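Local coordinates for protein mercuric reductase (Metallosphaera sedula, PDB 4YWO) that probably uses NADPH, through a bound FAD cofactor, to reduce mercuric ion to elemental mercury as a homodimeric flavoprotein of the disulfide oxidoreductase family, at residues F122-H126 / N298-Y302; P211-P215 / A352-E358. All coordinates share one frame; numbering follows the deposited sequence.

Contact 1. Residues F122-H126 / N298-Y302; sequences FISPH and NPHIY
At the outer edge of the FAD-binding domain, the corner leaving strand 120-124 of the three-stranded antiparallel sheet meets the turn that leads into strand 301-303, an outermost strand of the five-stranded parallel sheet. The carbonyl oxygen Pro125 O takes a hydrogen bond from Asn298 ND2 at 3.1 Å. The amide nitrogen lies in the plane of that carbonyl, on a lone pair, with a C=O...N angle of 118°. ND2 also donates to Ala278 O, while Asn298 OD1 accepts from His300 N at 2.9 Å and closes an Asx turn, so bonds at both ends fix the rotation of the group. This Asx turn sits inside a type I beta turn running from Asn298 to Ile301; on the other segment Ser124 OG accepts from His126 N, an ST turn. Beyond the amide, His126 NE2 stands over one face of the His300 ring, 3.4 Å above its plane and displaced toward the rim; the two ring planes are oblique, 49° apart. On the buried side Ile301 CD1 reaches Phe122 CE2 at 3.9 Å; its extended chain (chi2 -179°) carries this methyl toward the phenyl ring, which also packs edge-to-face with Phe140.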
loop_
_atom_site.group_PDB
_atom_site.type_symbol
_atom_site.label_atom_id
_atom_site.label_comp_id
_atom_site.label_asym_id
_atom_site.label_seq_id
_atom_site.Cartn_x
_atom_site.Cartn_y
_atom_site.Cartn_z
ATOM N N PHE A 122 -4.797 32.905 27.824
ATOM C CA PHE A 122 -5.961 32.869 28.675
ATOM C C PHE A 122 -5.814 33.929 29.796
ATOM O O PHE A 122 -4.705 34.027 30.364
ATOM C CB PHE A 122 -6.270 31.545 29.278
ATOM C CG PHE A 122 -6.873 30.590 28.230
ATOM C CD1 PHE A 122 -6.023 29.850 27.463
ATOM C CD2 PHE A 122 -8.167 30.497 28.071
ATOM C CE1 PHE A 122 -6.562 28.990 26.502
ATOM C CE2 PHE A 122 -8.740 29.695 27.041
ATOM C CZ PHE A 122 -7.865 28.962 26.282
ATOM N N ILE A 123 -6.929 34.598 30.015
ATOM C CA ILE A 123 -7.018 35.541 31.180
ATOM C C ILE A 123 -8.133 35.190 32.146
ATOM O O ILE A 123 -8.231 35.842 33.247
ATOM C CB ILE A 123 -7.147 36.994 30.655
ATOM C CG1 ILE A 123 -8.395 37.215 29.816
ATOM C CG2 ILE A 123 -5.871 37.453 29.925
ATOM C CD1 ILE A 123 -8.600 38.607 29.171
ATOM N N SER A 124 -9.010 34.224 31.841
ATOM C CA SER A 124 -10.038 33.782 32.720
ATOM C C SER A 124 -10.469 32.422 32.182
ATOM O O SER A 124 -10.085 32.056 31.058
ATOM C CB SER A 124 -11.198 34.717 32.712
ATOM O OG SER A 124 -12.107 34.533 31.652
ATOM N N PRO A 125 -11.333 31.744 32.915
ATOM C CA PRO A 125 -11.853 30.470 32.427
ATOM C C PRO A 125 -12.675 30.578 31.189
ATOM O O PRO A 125 -12.947 29.484 30.562
ATOM C CB PRO A 125 -12.761 30.003 33.592
ATOM C CG PRO A 125 -12.136 30.618 34.793
ATOM C CD PRO A 125 -11.739 31.963 34.328
ATOM N N HIS A 126 -13.121 31.758 30.750
ATOM C CA HIS A 126 -13.892 31.932 29.524
ATOM C C HIS A 126 -13.375 32.973 28.550
ATOM O O HIS A 126 -14.082 33.379 27.665
ATOM C CB HIS A 126 -15.384 32.298 29.740
ATOM C CG HIS A 126 -16.205 31.129 30.111
ATOM N ND1 HIS A 126 -16.478 30.842 31.441
ATOM C CD2 HIS A 126 -16.730 30.105 29.366
ATOM C CE1 HIS A 126 -17.137 29.692 31.513
ATOM N NE2 HIS A 126 -17.328 29.239 30.270
ATOM N N ASN A 298 -11.061 22.314 33.036
ATOM C CA ASN A 298 -12.121 23.245 32.810
ATOM C C ASN A 298 -13.048 22.641 31.867
ATOM O O ASN A 298 -12.694 22.377 30.719
ATOM C CB ASN A 298 -11.560 24.546 32.261
ATOM C CG ASN A 298 -12.590 25.555 31.921
ATOM O OD1 ASN A 298 -13.766 25.304 31.615
ATOM N ND2 ASN A 298 -12.129 26.814 31.901
ATOM N N PRO A 299 -14.285 22.308 32.284
ATOM C CA PRO A 299 -15.165 21.535 31.382
ATOM C C PRO A 299 -15.648 22.234 30.139
ATOM O O PRO A 299 -16.241 21.597 29.263
ATOM C CB PRO A 299 -16.396 21.160 32.324
ATOM C CG PRO A 299 -16.425 22.364 33.236
ATOM C CD PRO A 299 -15.012 22.729 33.532
ATOM N N HIS A 300 -15.338 23.527 29.996
ATOM C CA HIS A 300 -15.647 24.230 28.787
ATOM C C HIS A 300 -14.445 24.337 27.807
ATOM O O HIS A 300 -14.616 25.006 26.784
ATOM C CB HIS A 300 -16.055 25.653 29.112
ATOM C CG HIS A 300 -17.231 25.709 30.024
ATOM N ND1 HIS A 300 -18.493 25.336 29.604
ATOM C CD2 HIS A 300 -17.320 25.921 31.355
ATOM C CE1 HIS A 300 -19.336 25.417 30.619
ATOM N NE2 HIS A 300 -18.647 25.759 31.697
ATOM N N ILE A 301 -13.363 23.744 28.167
ATOM C CA ILE A 301 -12.071 23.855 27.377
ATOM C C ILE A 301 -11.649 22.411 27.058
ATOM O O ILE A 301 -11.469 21.558 27.949
ATOM C CB ILE A 301 -10.994 24.622 28.098
ATOM C CG1 ILE A 301 -11.503 26.013 28.384
ATOM C CG2 ILE A 301 -9.696 24.642 27.275
ATOM C CD1 ILE A 301 -10.506 26.907 29.091
ATOM N N TYR A 302 -11.438 22.210 25.739
ATOM C CA TYR A 302 -10.948 20.931 25.202
ATOM C C TYR A 302 -9.605 21.261 24.525
ATOM O O TYR A 302 -9.226 22.440 24.307
ATOM C CB TYR A 302 -11.948 20.473 24.187
ATOM C CG TYR A 302 -13.251 19.992 24.786
ATOM C CD1 TYR A 302 -14.190 20.920 25.170
ATOM C CD2 TYR A 302 -13.577 18.664 24.807
ATOM C CE1 TYR A 302 -15.390 20.502 25.717
ATOM C CE2 TYR A 302 -14.771 18.224 25.373
ATOM C CZ TYR A 302 -15.675 19.148 25.747
ATOM O OH TYR A 302 -16.921 18.855 26.294
#

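Contact 2. Residues P211-P215 / A352-E358; sequences PDWEP and ARVGLTE
One face of the Trp213 indole carries the Arg353 side chain, with CD 3.4 Å above the plane and over its centre, while Ala352 N lies at the indole edge. The guanidinium follows in a cation-pi contact, Arg353 CZ 4.6 Å from the centroid of the Trp213 five-membered ring, but its plane stands steeply to the indole, at 73°, so that NH1 leads down onto the ring. The pair joins the loop before helix 215-227 to strand 350-355 of the antiparallel sheet in the dimerisation domain. A bend at chi3 (-68°) turns the Arg353 chain from its run over the six-membered ring toward the Asp212 carbonyl. There Arg353 NH1 donates to Asp212 O at 3.0 Å, from above the carbonyl plane, while a water accepts from NH2 and donates to the same oxygen. Two donors thus hold Asp212 O, and the guanidinium is steadied by the indole face and these polar partners together. The Asp212 carboxylate itself turns to Arg183. Farther along, both segments reach helix starts, Glu214 and Thr357 each taking an N-cap position. Glu214, bent at chi2 (-80°), slides past the Thr357 side chain in the opposite direction, and its OE1 forms a salt bridge with Lys392. The other oxygen, Glu214 OE2, is met on its syn side by Glu358 N, 2.8 Å away at the first turn of helix 358-362.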
loop_
_atom_site.group_PDB
_atom_site.type_symbol
_atom_site.label_atom_id
_atom_site.label_comp_id
_atom_site.label_asym_id
_atom_site.label_seq_id
_atom_site.Cartn_x
_atom_site.Cartn_y
_atom_site.Cartn_z
ATOM N N PRO A 211 13.963 3.576 20.301
ATOM C CA PRO A 211 13.854 2.544 21.359
ATOM C C PRO A 211 12.485 2.289 21.854
ATOM O O PRO A 211 12.268 1.325 22.553
ATOM C CB PRO A 211 14.702 3.212 22.516
ATOM C CG PRO A 211 14.609 4.644 22.254
ATOM C CD PRO A 211 14.707 4.766 20.748
ATOM N N ASP A 212 11.490 3.055 21.453
ATOM C CA ASP A 212 10.114 2.693 21.792
ATOM C C ASP A 212 9.368 1.881 20.698
ATOM O O ASP A 212 8.194 1.578 20.877
ATOM C CB ASP A 212 9.372 3.952 22.103
ATOM C CG ASP A 212 9.917 4.624 23.447
ATOM O OD1 ASP A 212 10.518 3.893 24.279
ATOM O OD2 ASP A 212 9.754 5.829 23.674
ATOM N N TRP A 213 10.059 1.540 19.664
ATOM C CA TRP A 213 9.558 0.593 18.648
ATOM C C TRP A 213 9.907 -0.837 19.010
ATOM O O TRP A 213 10.667 -1.119 19.982
ATOM C CB TRP A 213 10.148 0.975 17.280
ATOM C CG TRP A 213 9.617 2.224 16.682
ATOM C CD1 TRP A 213 9.644 3.463 17.219
ATOM C CD2 TRP A 213 8.894 2.323 15.442
ATOM N NE1 TRP A 213 8.948 4.346 16.389
ATOM C CE2 TRP A 213 8.549 3.657 15.262
ATOM C CE3 TRP A 213 8.613 1.430 14.427
ATOM C CZ2 TRP A 213 7.799 4.092 14.120
ATOM C CZ3 TRP A 213 7.824 1.905 13.288
ATOM C CH2 TRP A 213 7.510 3.190 13.165
ATOM N N GLU A 214 9.346 -1.792 18.256
ATOM C CA GLU A 214 9.715 -3.246 18.451
ATOM C C GLU A 214 11.240 -3.357 18.287
ATOM O O GLU A 214 11.904 -2.724 17.472
ATOM C CB GLU A 214 9.051 -4.145 17.416
ATOM C CG GLU A 214 7.550 -4.255 17.640
ATOM C CD GLU A 214 7.135 -5.214 18.714
ATOM O OE1 GLU A 214 8.010 -5.716 19.424
ATOM O OE2 GLU A 214 5.925 -5.466 18.879
ATOM N N PRO A 215 11.854 -4.278 19.119
ATOM C CA PRO A 215 13.296 -4.536 18.920
ATOM C C PRO A 215 13.783 -4.794 17.513
ATOM O O PRO A 215 14.823 -4.260 17.073
ATOM C CB PRO A 215 13.531 -5.827 19.739
ATOM C CG PRO A 215 12.426 -5.906 20.672
ATOM C CD PRO A 215 11.258 -5.097 20.145
ATOM N N ALA A 352 6.813 0.979 9.826
ATOM C CA ALA A 352 5.432 1.355 10.129
ATOM C C ALA A 352 4.944 0.584 11.354
ATOM O O ALA A 352 5.372 -0.563 11.577
ATOM C CB ALA A 352 4.571 0.964 8.986
ATOM N N ARG A 353 4.041 1.159 12.105
ATOM C CA ARG A 353 3.485 0.480 13.254
ATOM C C ARG A 353 2.062 0.966 13.524
ATOM O O ARG A 353 1.652 2.066 13.148
ATOM C CB ARG A 353 4.341 0.807 14.468
ATOM C CG ARG A 353 4.386 2.227 14.873
ATOM C CD ARG A 353 5.225 2.545 16.087
ATOM N NE ARG A 353 4.641 2.004 17.269
ATOM C CZ ARG A 353 5.292 1.989 18.445
ATOM N NH1 ARG A 353 6.517 2.527 18.514
ATOM N NH2 ARG A 353 4.730 1.424 19.489
ATOM N N VAL A 354 1.268 0.058 14.089
ATOM C CA VAL A 354 -0.062 0.443 14.614
ATOM C C VAL A 354 -0.380 -0.488 15.780
ATOM O O VAL A 354 -0.049 -1.674 15.720
ATOM C CB VAL A 354 -1.143 0.395 13.501
ATOM C CG1 VAL A 354 -1.264 -0.937 12.809
ATOM C CG2 VAL A 354 -2.502 0.922 13.982
ATOM N N GLY A 355 -0.980 0.030 16.845
ATOM C CA GLY A 355 -1.435 -0.833 17.952
ATOM C C GLY A 355 -0.210 -1.105 18.899
ATOM O O GLY A 355 0.814 -0.405 18.979
ATOM N N LEU A 356 -0.399 -2.184 19.651
ATOM C CA LEU A 356 0.512 -2.500 20.740
ATOM C C LEU A 356 1.767 -3.225 20.247
ATOM O O LEU A 356 1.716 -4.086 19.327
ATOM C CB LEU A 356 -0.232 -3.439 21.673
ATOM C CG LEU A 356 -1.518 -2.918 22.290
ATOM C CD1 LEU A 356 -2.040 -3.997 23.250
ATOM C CD2 LEU A 356 -1.241 -1.678 23.046
ATOM N N THR A 357 2.852 -2.978 20.943
ATOM C CA THR A 357 4.012 -3.841 20.769
ATOM C C THR A 357 3.725 -5.172 21.487
ATOM O O THR A 357 2.827 -5.278 22.289
ATOM C CB THR A 357 5.312 -3.241 21.362
ATOM O OG1 THR A 357 5.133 -3.108 22.807
ATOM C CG2 THR A 357 5.693 -1.933 20.724
ATOM N N GLU A 358 4.494 -6.223 21.162
ATOM C CA GLU A 358 4.359 -7.483 21.871
ATOM C C GLU A 358 4.567 -7.318 23.409
ATOM O O GLU A 358 3.774 -7.847 24.195
ATOM C CB GLU A 358 5.327 -8.513 21.294
ATOM C CG GLU A 358 5.144 -9.848 21.999
ATOM C CD GLU A 358 5.991 -10.960 21.464
ATOM O OE1 GLU A 358 6.776 -10.740 20.541
ATOM O OE2 GLU A 358 5.750 -12.081 21.952
HETATM O O HOH W 1 5.484 1.660 22.195
#

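Overall arrangement
The two contacts differ in chemistry as they differ in place. Both are partly buried, but the centre of contact 1 lies about 28 Å from that of the chain, the centre of contact 2 about 15 Å. Their centres are some 36 Å apart, and they share no strand or helix. Contact 1 stays within one family region, joining two sheets through a neutral amide, a histidine pair and an aliphatic-aromatic touch. Contact 2 bridges the nucleotide-binding and dimerisation regions and relies on charge: an arginine over an indole, and a carboxylate at a helix start. Along the chain their segments alternate, so 211-215 falls between the halves of contact 1.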